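Long-range contact in putative DNA binding protein (Bacteroides thetaiotaomicron VPI-5482, PDB 3HTN), which is a trimeric metal-binding protein of the PCC (DUF296) family that may bind DNA, its cellular role unknown: residues 32-45 with 122-134. Residues are numbered along the deposited sequence; the frame is centred on the assembly and turned at random.
Sequences LNAFCKEKGILSGS and EFVVEDYSERISR. With SO4 (sulfate ion), chain G.
Gly44 CA sits over one face of the Tyr128 ring where strand 44-52 starts its antiparallel pairing with strand 120-127, in the main sheet of the PCC domain. Gly44 CA is 3.4 Å from the centroid of the Tyr128 ring, over its middle, a CH-pi contact. The Tyr128 side chain has CG beside its own backbone N (chi1 -61°), which folds the ring back over Gly44. Gly44 has no side chain, and a CB here would run into Glu126 O. Ser45 and Glu126 form the hydrogen-bonded pair beyond it, through both backbone N-H groups.

Ser43 grips the loop that follows strand 120-127. Ser43 O accepts from Tyr128 N at 3.0 Å, nearly straight (N-H...O 164°). Ser43 OG donates to Glu130 O at 2.6 Å, with the donor tilted from the carbonyl plane. That OG also lies at the edge of the Tyr128 ring. Ile132 packs on Ser43 CB through CG1 and CD1.

Asp127 OD1 accepts from Ser129 N, an Asx turn, and is met from above the carboxylate plane. A water joins the same OD1 to Leu42 N. The helix 28-39 ends in a Schellman motif at Gly40, and Ile41 then drops onto the strand. Ile41 CD1 meets Val125 CG1 at 3.7 Å. Val125 CG1 also lies at the edge of the Phe35 ring, 4.2 Å from Phe35 CE2.

The side bearing Glu126 and Tyr128 faces a neighbouring subunit: Glu126 OE2 forms a salt bridge with Lys17 of the second subunit, and Tyr128 packs on Val124 of that subunit. An alanine in place of Tyr128 would probably uncover Gly44 CA and leave the water between Ser45 OG and Glu126 OE1 without its phenol partner. That water lies 2.6 Å from Tyr128 OH.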
ATOM      1  N   LEU A  32      -5.597   4.251 -16.517  1.00 15.88           N
ATOM      2  CA  LEU A  32      -5.956   2.998 -15.830  1.00 15.76           C
ATOM      3  C   LEU A  32      -7.352   2.545 -16.186  1.00 16.09           C
ATOM      4  O   LEU A  32      -7.587   1.337 -16.358  1.00 16.92           O
ATOM      5  CB  LEU A  32      -5.783   3.122 -14.322  1.00 15.37           C
ATOM      6  CG  LEU A  32      -4.340   3.243 -13.840  1.00 17.05           C
ATOM      7  CD1 LEU A  32      -4.281   3.736 -12.396  1.00 18.57           C
ATOM      8  CD2 LEU A  32      -3.544   1.921 -13.956  1.00 17.65           C
ATOM      9  N   ASN A  33      -8.290   3.483 -16.287  0.50 16.84           N
ATOM     10  CA  ASN A  33      -9.650   3.149 -16.719  0.50 16.88           C
ATOM     11  C   ASN A  33      -9.608   2.494 -18.086  0.50 15.54           C
ATOM     12  O   ASN A  33     -10.155   1.405 -18.282  0.50 13.86           O
ATOM     13  CB  ASN A  33     -10.556   4.394 -16.764  0.50 18.02           C
ATOM     14  CG  ASN A  33     -11.161   4.731 -15.416  0.50 18.57           C
ATOM     15  OD1 ASN A  33     -12.091   4.070 -14.959  0.50 22.97           O
ATOM     16  ND2 ASN A  33     -10.657   5.776 -14.789  0.50 21.60           N
ATOM     17  N   ALA A  34      -8.896   3.136 -19.006  1.00 15.36           N
ATOM     18  CA  ALA A  34      -8.782   2.658 -20.386  1.00 15.35           C
ATOM     19  C   ALA A  34      -8.149   1.261 -20.455  1.00 17.53           C
ATOM     20  O   ALA A  34      -8.593   0.407 -21.241  1.00 17.04           O
ATOM     21  CB  ALA A  34      -7.973   3.649 -21.206  1.00 17.41           C
ATOM     22  N   PHE A  35      -7.138   1.027 -19.617  1.00 15.37           N
ATOM     23  CA  PHE A  35      -6.513  -0.272 -19.541  1.00 14.74           C
ATOM     24  C   PHE A  35      -7.491  -1.366 -19.123  1.00 14.01           C
ATOM     25  O   PHE A  35      -7.575  -2.400 -19.750  1.00 16.39           O
ATOM     26  CB  PHE A  35      -5.354  -0.248 -18.552  1.00 16.84           C
ATOM     27  CG  PHE A  35      -4.685  -1.555 -18.460  1.00 16.97           C
ATOM     28  CD1 PHE A  35      -3.832  -1.938 -19.452  1.00 18.35           C
ATOM     29  CD2 PHE A  35      -4.979  -2.445 -17.436  1.00 15.92           C
ATOM     30  CE1 PHE A  35      -3.248  -3.180 -19.433  1.00 19.39           C
ATOM     31  CE2 PHE A  35      -4.421  -3.683 -17.425  1.00 17.40           C
ATOM     32  CZ  PHE A  35      -3.537  -4.044 -18.411  1.00 16.50           C
ATOM     33  N   CYS A  36      -8.204  -1.124 -18.035  1.00 15.03           N
ATOM     34  CA  CYS A  36      -9.164  -2.081 -17.521  1.00 16.30           C
ATOM     35  C   CYS A  36     -10.269  -2.340 -18.532  1.00 16.11           C
ATOM     36  O   CYS A  36     -10.726  -3.473 -18.685  1.00 16.78           O
ATOM     37  CB  CYS A  36      -9.769  -1.601 -16.203  1.00 17.27           C
ATOM     38  SG  CYS A  36      -8.594  -1.520 -14.847  1.00 19.27           S
ATOM     39  N   LYS A  37     -10.704  -1.282 -19.203  1.00 18.26           N
ATOM     40  CA  LYS A  37     -11.716  -1.426 -20.240  1.00 19.53           C
ATOM     41  C   LYS A  37     -11.172  -2.294 -21.380  1.00 20.80           C
ATOM     42  O   LYS A  37     -11.832  -3.243 -21.819  1.00 21.26           O
ATOM     43  CB  LYS A  37     -12.149  -0.057 -20.758  1.00 19.96           C
ATOM     44  CG  LYS A  37     -13.217  -0.134 -21.847  1.00 23.25           C
ATOM     45  CD  LYS A  37     -13.777   1.225 -22.220  1.00 24.35           C
ATOM     46  CE  LYS A  37     -14.699   1.102 -23.443  1.00 31.78           C
ATOM     47  NZ  LYS A  37     -15.328   2.408 -23.786  1.00 38.09           N
ATOM     48  N   GLU A  38      -9.967  -1.980 -21.856  1.00 19.88           N
ATOM     49  CA  GLU A  38      -9.345  -2.744 -22.943  1.00 18.54           C
ATOM     50  C   GLU A  38      -9.247  -4.233 -22.606  1.00 19.43           C
ATOM     51  O   GLU A  38      -9.498  -5.092 -23.467  1.00 20.52           O
ATOM     52  CB  GLU A  38      -7.932  -2.223 -23.255  1.00 19.33           C
ATOM     53  CG  GLU A  38      -7.234  -3.024 -24.365  1.00 20.25           C
ATOM     54  CD  GLU A  38      -5.753  -2.677 -24.625  1.00 25.87           C
ATOM     55  OE1 GLU A  38      -5.193  -1.747 -24.007  1.00 34.74           O
ATOM     56  OE2 GLU A  38      -5.155  -3.365 -25.498  1.00 35.66           O
ATOM     57  N   LYS A  39      -8.874  -4.536 -21.368  1.00 18.33           N
ATOM     58  CA  LYS A  39      -8.665  -5.915 -20.934  1.00 16.82           C
ATOM     59  C   LYS A  39      -9.913  -6.569 -20.357  1.00 18.43           C
ATOM     60  O   LYS A  39      -9.868  -7.743 -19.992  1.00 20.90           O
ATOM     61  CB  LYS A  39      -7.490  -6.001 -19.956  1.00 16.73           C
ATOM     62  CG  LYS A  39      -6.155  -5.559 -20.558  1.00 19.09           C
ATOM     63  CD  LYS A  39      -5.770  -6.457 -21.739  1.00 23.55           C
ATOM     64  CE  LYS A  39      -4.445  -6.147 -22.328  1.00 24.41           C
ATOM     65  NZ  LYS A  39      -4.182  -7.068 -23.490  1.00 25.17           N
ATOM     66  N   GLY A  40     -11.035  -5.857 -20.352  1.00 17.44           N
ATOM     67  CA  GLY A  40     -12.300  -6.405 -19.872  1.00 18.94           C
ATOM     68  C   GLY A  40     -12.260  -6.815 -18.415  1.00 20.05           C
ATOM     69  O   GLY A  40     -12.889  -7.800 -18.038  1.00 20.22           O
ATOM     70  N   ILE A  41     -11.538  -6.054 -17.589  1.00 17.31           N
ATOM     71  CA  ILE A  41     -11.363  -6.428 -16.192  1.00 17.56           C
ATOM     72  C   ILE A  41     -12.625  -6.032 -15.433  1.00 18.93           C
ATOM     73  O   ILE A  41     -13.007  -4.873 -15.411  1.00 19.72           O
ATOM     74  CB  ILE A  41     -10.143  -5.778 -15.574  1.00 16.60           C
ATOM     75  CG1 ILE A  41      -8.887  -6.248 -16.307  1.00 17.95           C
ATOM     76  CG2 ILE A  41     -10.062  -6.158 -14.120  1.00 18.12           C
ATOM     77  CD1 ILE A  41      -7.601  -5.610 -15.841  1.00 18.96           C
ATOM     78  N   LEU A  42     -13.269  -7.024 -14.840  1.00 19.66           N
ATOM     79  CA  LEU A  42     -14.537  -6.819 -14.147  1.00 18.22           C
ATOM     80  C   LEU A  42     -14.348  -6.376 -12.706  1.00 16.61           C
ATOM     81  O   LEU A  42     -15.157  -5.614 -12.176  1.00 16.88           O
ATOM     82  CB  LEU A  42     -15.336  -8.126 -14.192  1.00 18.76           C
ATOM     83  CG  LEU A  42     -15.617  -8.713 -15.576  1.00 18.90           C
ATOM     84  CD1 LEU A  42     -16.318 -10.041 -15.429  1.00 19.50           C
ATOM     85  CD2 LEU A  42     -16.443  -7.719 -16.372  1.00 20.90           C
ATOM     86  N   SER A  43     -13.311  -6.919 -12.070  1.00 16.89           N
ATOM     87  CA  SER A  43     -12.930  -6.549 -10.722  1.00 18.11           C
ATOM     88  C   SER A  43     -11.470  -6.900 -10.532  1.00 18.45           C
ATOM     89  O   SER A  43     -10.891  -7.676 -11.313  1.00 16.56           O
ATOM     90  CB  SER A  43     -13.802  -7.228  -9.662  1.00 16.20           C
ATOM     91  OG  SER A  43     -13.538  -8.615  -9.592  1.00 18.59           O
ATOM     92  N   GLY A  44     -10.871  -6.297  -9.508  1.00 17.31           N
ATOM     93  CA  GLY A  44      -9.449  -6.461  -9.304  1.00 16.63           C
ATOM     94  C   GLY A  44      -8.882  -5.403  -8.406  1.00 16.01           C
ATOM     95  O   GLY A  44      -9.607  -4.680  -7.748  1.00 15.19           O
ATOM     96  N   SER A  45      -7.563  -5.285  -8.422  1.00 15.07           N
ATOM     97  CA  SER A  45      -6.868  -4.315  -7.597  1.00 16.47           C
ATOM     98  C   SER A  45      -5.826  -3.606  -8.410  1.00 18.00           C
ATOM     99  O   SER A  45      -5.380  -4.105  -9.440  1.00 16.77           O
ATOM    100  CB  SER A  45      -6.206  -5.017  -6.427  1.00 19.18           C
ATOM    101  OG  SER A  45      -5.179  -5.852  -6.905  1.00 24.65           O
ATOM    102  N   GLU A 122       4.325   3.150 -12.626  1.00 16.07           N
ATOM    103  CA  GLU A 122       4.560   1.698 -12.575  1.00 16.24           C
ATOM    104  C   GLU A 122       3.517   1.074 -11.688  1.00 14.33           C
ATOM    105  O   GLU A 122       3.555   1.252 -10.482  1.00 14.56           O
ATOM    106  CB  GLU A 122       5.966   1.461 -12.034  1.00 16.11           C
ATOM    107  CG  GLU A 122       7.037   2.061 -12.947  1.00 16.21           C
ATOM    108  CD  GLU A 122       8.443   2.015 -12.395  1.00 17.28           C
ATOM    109  OE1 GLU A 122       8.682   1.303 -11.396  1.00 18.18           O
ATOM    110  OE2 GLU A 122       9.312   2.681 -13.004  1.00 16.95           O
ATOM    111  N   PHE A 123       2.555   0.382 -12.292  1.00 16.80           N
ATOM    112  CA  PHE A 123       1.384  -0.113 -11.588  1.00 16.41           C
ATOM    113  C   PHE A 123       1.176  -1.584 -11.820  1.00 20.02           C
ATOM    114  O   PHE A 123       1.525  -2.090 -12.887  1.00 23.54           O
ATOM    115  CB  PHE A 123       0.140   0.684 -12.014  1.00 17.74           C
ATOM    116  CG  PHE A 123       0.300   2.136 -11.758  1.00 16.48           C
ATOM    117  CD1 PHE A 123       0.098   2.634 -10.484  1.00 19.61           C
ATOM    118  CD2 PHE A 123       0.743   2.993 -12.736  1.00 19.39           C
ATOM    119  CE1 PHE A 123       0.315   3.957 -10.206  1.00 20.24           C
ATOM    120  CE2 PHE A 123       0.947   4.322 -12.462  1.00 19.56           C
ATOM    121  CZ  PHE A 123       0.755   4.804 -11.198  1.00 18.10           C
ATOM    122  N   VAL A 124       0.698  -2.275 -10.796  1.00 15.74           N
ATOM    123  CA  VAL A 124       0.350  -3.682 -10.896  1.00 17.18           C
ATOM    124  C   VAL A 124      -1.177  -3.753 -10.842  1.00 17.15           C
ATOM    125  O   VAL A 124      -1.796  -3.256  -9.878  1.00 16.62           O
ATOM    126  CB  VAL A 124       0.969  -4.525  -9.777  1.00 16.47           C
ATOM    127  CG1 VAL A 124       0.571  -6.002  -9.941  1.00 18.19           C
ATOM    128  CG2 VAL A 124       2.507  -4.383  -9.791  1.00 19.65           C
ATOM    129  N   VAL A 125      -1.774  -4.332 -11.875  1.00 15.66           N
ATOM    130  CA  VAL A 125      -3.241  -4.485 -11.967  1.00 15.95           C
ATOM    131  C   VAL A 125      -3.538  -5.967 -11.884  1.00 16.56           C
ATOM    132  O   VAL A 125      -3.061  -6.718 -12.742  1.00 17.61           O
ATOM    133  CB  VAL A 125      -3.801  -3.928 -13.255  1.00 15.51           C
ATOM    134  CG1 VAL A 125      -5.339  -4.149 -13.338  1.00 20.06           C
ATOM    135  CG2 VAL A 125      -3.460  -2.465 -13.404  1.00 16.31           C
ATOM    136  N   GLU A 126      -4.239  -6.393 -10.839  1.00 16.70           N
ATOM    137  CA  GLU A 126      -4.653  -7.778 -10.704  1.00 18.22           C
ATOM    138  C   GLU A 126      -6.078  -7.901 -11.201  1.00 18.22           C
ATOM    139  O   GLU A 126      -6.928  -7.100 -10.841  1.00 16.81           O
ATOM    140  CB  GLU A 126      -4.600  -8.267  -9.272  1.00 18.93           C
ATOM    141  CG  GLU A 126      -4.934  -9.756  -9.164  1.00 26.03           C
ATOM    142  CD  GLU A 126      -4.772 -10.325  -7.773  1.00 30.38           C
ATOM    143  OE1 GLU A 126      -4.239  -9.619  -6.886  1.00 38.91           O
ATOM    144  OE2 GLU A 126      -5.193 -11.486  -7.571  1.00 37.54           O
ATOM    145  N   ASP A 127      -6.313  -8.935 -11.991  1.00 16.86           N
ATOM    146  CA  ASP A 127      -7.619  -9.248 -12.553  1.00 16.61           C
ATOM    147  C   ASP A 127      -8.208 -10.421 -11.764  1.00 16.96           C
ATOM    148  O   ASP A 127      -7.632 -11.504 -11.740  1.00 18.80           O
ATOM    149  CB  ASP A 127      -7.437  -9.620 -14.012  1.00 16.26           C
ATOM    150  CG  ASP A 127      -8.724  -9.943 -14.711  1.00 16.24           C
ATOM    151  OD1 ASP A 127      -9.825  -9.839 -14.149  1.00 17.83           O
ATOM    152  OD2 ASP A 127      -8.611 -10.350 -15.894  1.00 18.84           O
ATOM    153  N   TYR A 128      -9.326 -10.175 -11.078  1.00 16.23           N
ATOM    154  CA  TYR A 128     -10.009 -11.220 -10.327  1.00 16.42           C
ATOM    155  C   TYR A 128     -10.861 -12.143 -11.188  1.00 18.31           C
ATOM    156  O   TYR A 128     -11.262 -13.181 -10.701  1.00 19.75           O
ATOM    157  CB  TYR A 128     -10.902 -10.638  -9.242  1.00 17.80           C
ATOM    158  CG  TYR A 128     -10.211  -9.813  -8.181  1.00 15.75           C
ATOM    159  CD1 TYR A 128      -8.881 -10.007  -7.833  1.00 17.41           C
ATOM    160  CD2 TYR A 128     -10.932  -8.873  -7.451  1.00 20.58           C
ATOM    161  CE1 TYR A 128      -8.282  -9.248  -6.835  1.00 17.74           C
ATOM    162  CE2 TYR A 128     -10.347  -8.130  -6.464  1.00 19.36           C
ATOM    163  CZ  TYR A 128      -9.030  -8.319  -6.162  1.00 18.13           C
ATOM    164  OH  TYR A 128      -8.457  -7.577  -5.173  1.00 18.75           O
ATOM    165  N   SER A 129     -11.154 -11.763 -12.430  1.00 19.14           N
ATOM    166  CA  SER A 129     -11.996 -12.573 -13.313  1.00 18.13           C
ATOM    167  C   SER A 129     -13.374 -12.872 -12.723  1.00 19.42           C
ATOM    168  O   SER A 129     -13.937 -13.941 -12.969  1.00 20.41           O
ATOM    169  CB  SER A 129     -11.280 -13.893 -13.699  1.00 18.34           C
ATOM    170  OG  SER A 129     -10.077 -13.633 -14.369  1.00 24.25           O
ATOM    171  N   GLU A 130     -13.913 -11.941 -11.951  0.80 20.37           N
ATOM    172  CA  GLU A 130     -15.227 -12.095 -11.323  0.80 21.91           C
ATOM    173  C   GLU A 130     -15.918 -10.743 -11.292  0.80 21.83           C
ATOM    174  O   GLU A 130     -15.270  -9.715 -11.179  0.80 21.19           O
ATOM    175  CB  GLU A 130     -15.098 -12.547  -9.876  0.80 24.92           C
ATOM    176  CG  GLU A 130     -14.456 -13.881  -9.634  0.80 31.65           C
ATOM    177  CD  GLU A 130     -15.364 -15.050  -9.883  0.80 39.86           C
ATOM    178  OE1 GLU A 130     -16.510 -14.847 -10.343  0.80 49.68           O
ATOM    179  OE2 GLU A 130     -14.921 -16.186  -9.605  0.80 44.50           O
ATOM    180  N   ARG A 131     -17.245 -10.755 -11.341  1.00 19.35           N
ATOM    181  CA  ARG A 131     -18.037  -9.526 -11.280  1.00 19.21           C
ATOM    182  C   ARG A 131     -18.112  -9.004  -9.853  1.00 19.72           C
ATOM    183  O   ARG A 131     -18.314  -9.779  -8.931  1.00 19.63           O
ATOM    184  CB  ARG A 131     -19.461  -9.785 -11.784  1.00 18.33           C
ATOM    185  CG  ARG A 131     -20.492  -8.675 -11.532  1.00 18.95           C
ATOM    186  CD  ARG A 131     -21.833  -9.064 -12.111  1.00 19.28           C
ATOM    187  NE  ARG A 131     -22.857  -8.050 -11.844  1.00 20.51           N
ATOM    188  CZ  ARG A 131     -23.000  -6.915 -12.527  1.00 26.35           C
ATOM    189  NH1 ARG A 131     -22.167  -6.619 -13.518  1.00 26.20           N
ATOM    190  NH2 ARG A 131     -23.987  -6.070 -12.223  1.00 21.49           N
ATOM    191  N   ILE A 132     -17.906  -7.701  -9.677  1.00 19.54           N
ATOM    192  CA  ILE A 132     -18.196  -7.006  -8.403  1.00 18.72           C
ATOM    193  C   ILE A 132     -18.787  -5.678  -8.821  1.00 19.17           C
ATOM    194  O   ILE A 132     -18.149  -4.915  -9.540  1.00 17.83           O
ATOM    195  CB  ILE A 132     -16.984  -6.748  -7.500  1.00 20.37           C
ATOM    196  CG1 ILE A 132     -16.298  -8.060  -7.111  1.00 20.51           C
ATOM    197  CG2 ILE A 132     -17.428  -6.005  -6.239  1.00 20.67           C
ATOM    198  CD1 ILE A 132     -15.044  -7.858  -6.256  1.00 18.70           C
ATOM    199  N   SER A 133     -20.024  -5.423  -8.417  1.00 18.92           N
ATOM    200  CA  SER A 133     -20.734  -4.204  -8.771  1.00 19.92           C
ATOM    201  C   SER A 133     -20.845  -3.300  -7.561  1.00 20.00           C
ATOM    202  O   SER A 133     -20.231  -3.536  -6.505  1.00 20.70           O
ATOM    203  CB  SER A 133     -22.126  -4.536  -9.333  1.00 19.38           C
ATOM    204  OG  SER A 133     -22.807  -3.390  -9.874  1.00 20.66           O
ATOM    205  N   ARG A 134     -21.589  -2.221  -7.752  1.00 19.86           N
ATOM    206  CA  ARG A 134     -21.798  -1.230  -6.735  1.00 21.62           C
ATOM    207  C   ARG A 134     -23.163  -0.634  -6.848  1.00 19.90           C
ATOM    208  O   ARG A 134     -23.761  -0.614  -7.920  1.00 18.98           O
ATOM    209  CB  ARG A 134     -20.801  -0.115  -6.914  1.00 23.16           C
ATOM    210  CG  ARG A 134     -19.446  -0.525  -6.464  1.00 25.98           C
ATOM    211  CD  ARG A 134     -18.604   0.628  -6.425  1.00 19.83           C
ATOM    212  NE  ARG A 134     -17.222   0.269  -6.226  1.00 17.88           N
ATOM    213  CZ  ARG A 134     -16.558   0.365  -5.089  1.00 18.10           C
ATOM    214  NH1 ARG A 134     -17.148   0.752  -4.004  1.00 17.32           N
ATOM    215  NH2 ARG A 134     -15.269   0.068  -5.070  1.00 18.12           N
TER
HETATM  216  S   SO4 G 204     -22.941  -2.832 -13.628  1.00 36.57           S
HETATM  217  O1  SO4 G 204     -23.959  -1.887 -13.088  1.00 36.68           O
HETATM  218  O2  SO4 G 204     -22.136  -2.127 -14.658  1.00 40.25           O
HETATM  219  O3  SO4 G 204     -23.597  -3.973 -14.265  1.00 38.96           O
HETATM  220  O4  SO4 G 204     -22.173  -3.442 -12.542  1.00 32.33           O
HETATM  221  O   HOH W   1      -7.908  -9.453 -18.348  1.00 30.76           O
HETATM  222  O   HOH W   2     -17.809  -6.329 -12.289  1.00 26.39           O
HETATM  223  O   HOH W   3     -12.205  -9.681 -15.077  1.00 27.45           O
HETATM  224  O   HOH W   4     -10.000  -5.312  -4.660  1.00 18.61           O
HETATM  225  O   HOH W   5      -2.532  -4.855  -7.685  1.00 22.56           O
HETATM  226  O   HOH W   6      -5.923  -7.868  -4.674  1.00 28.08           O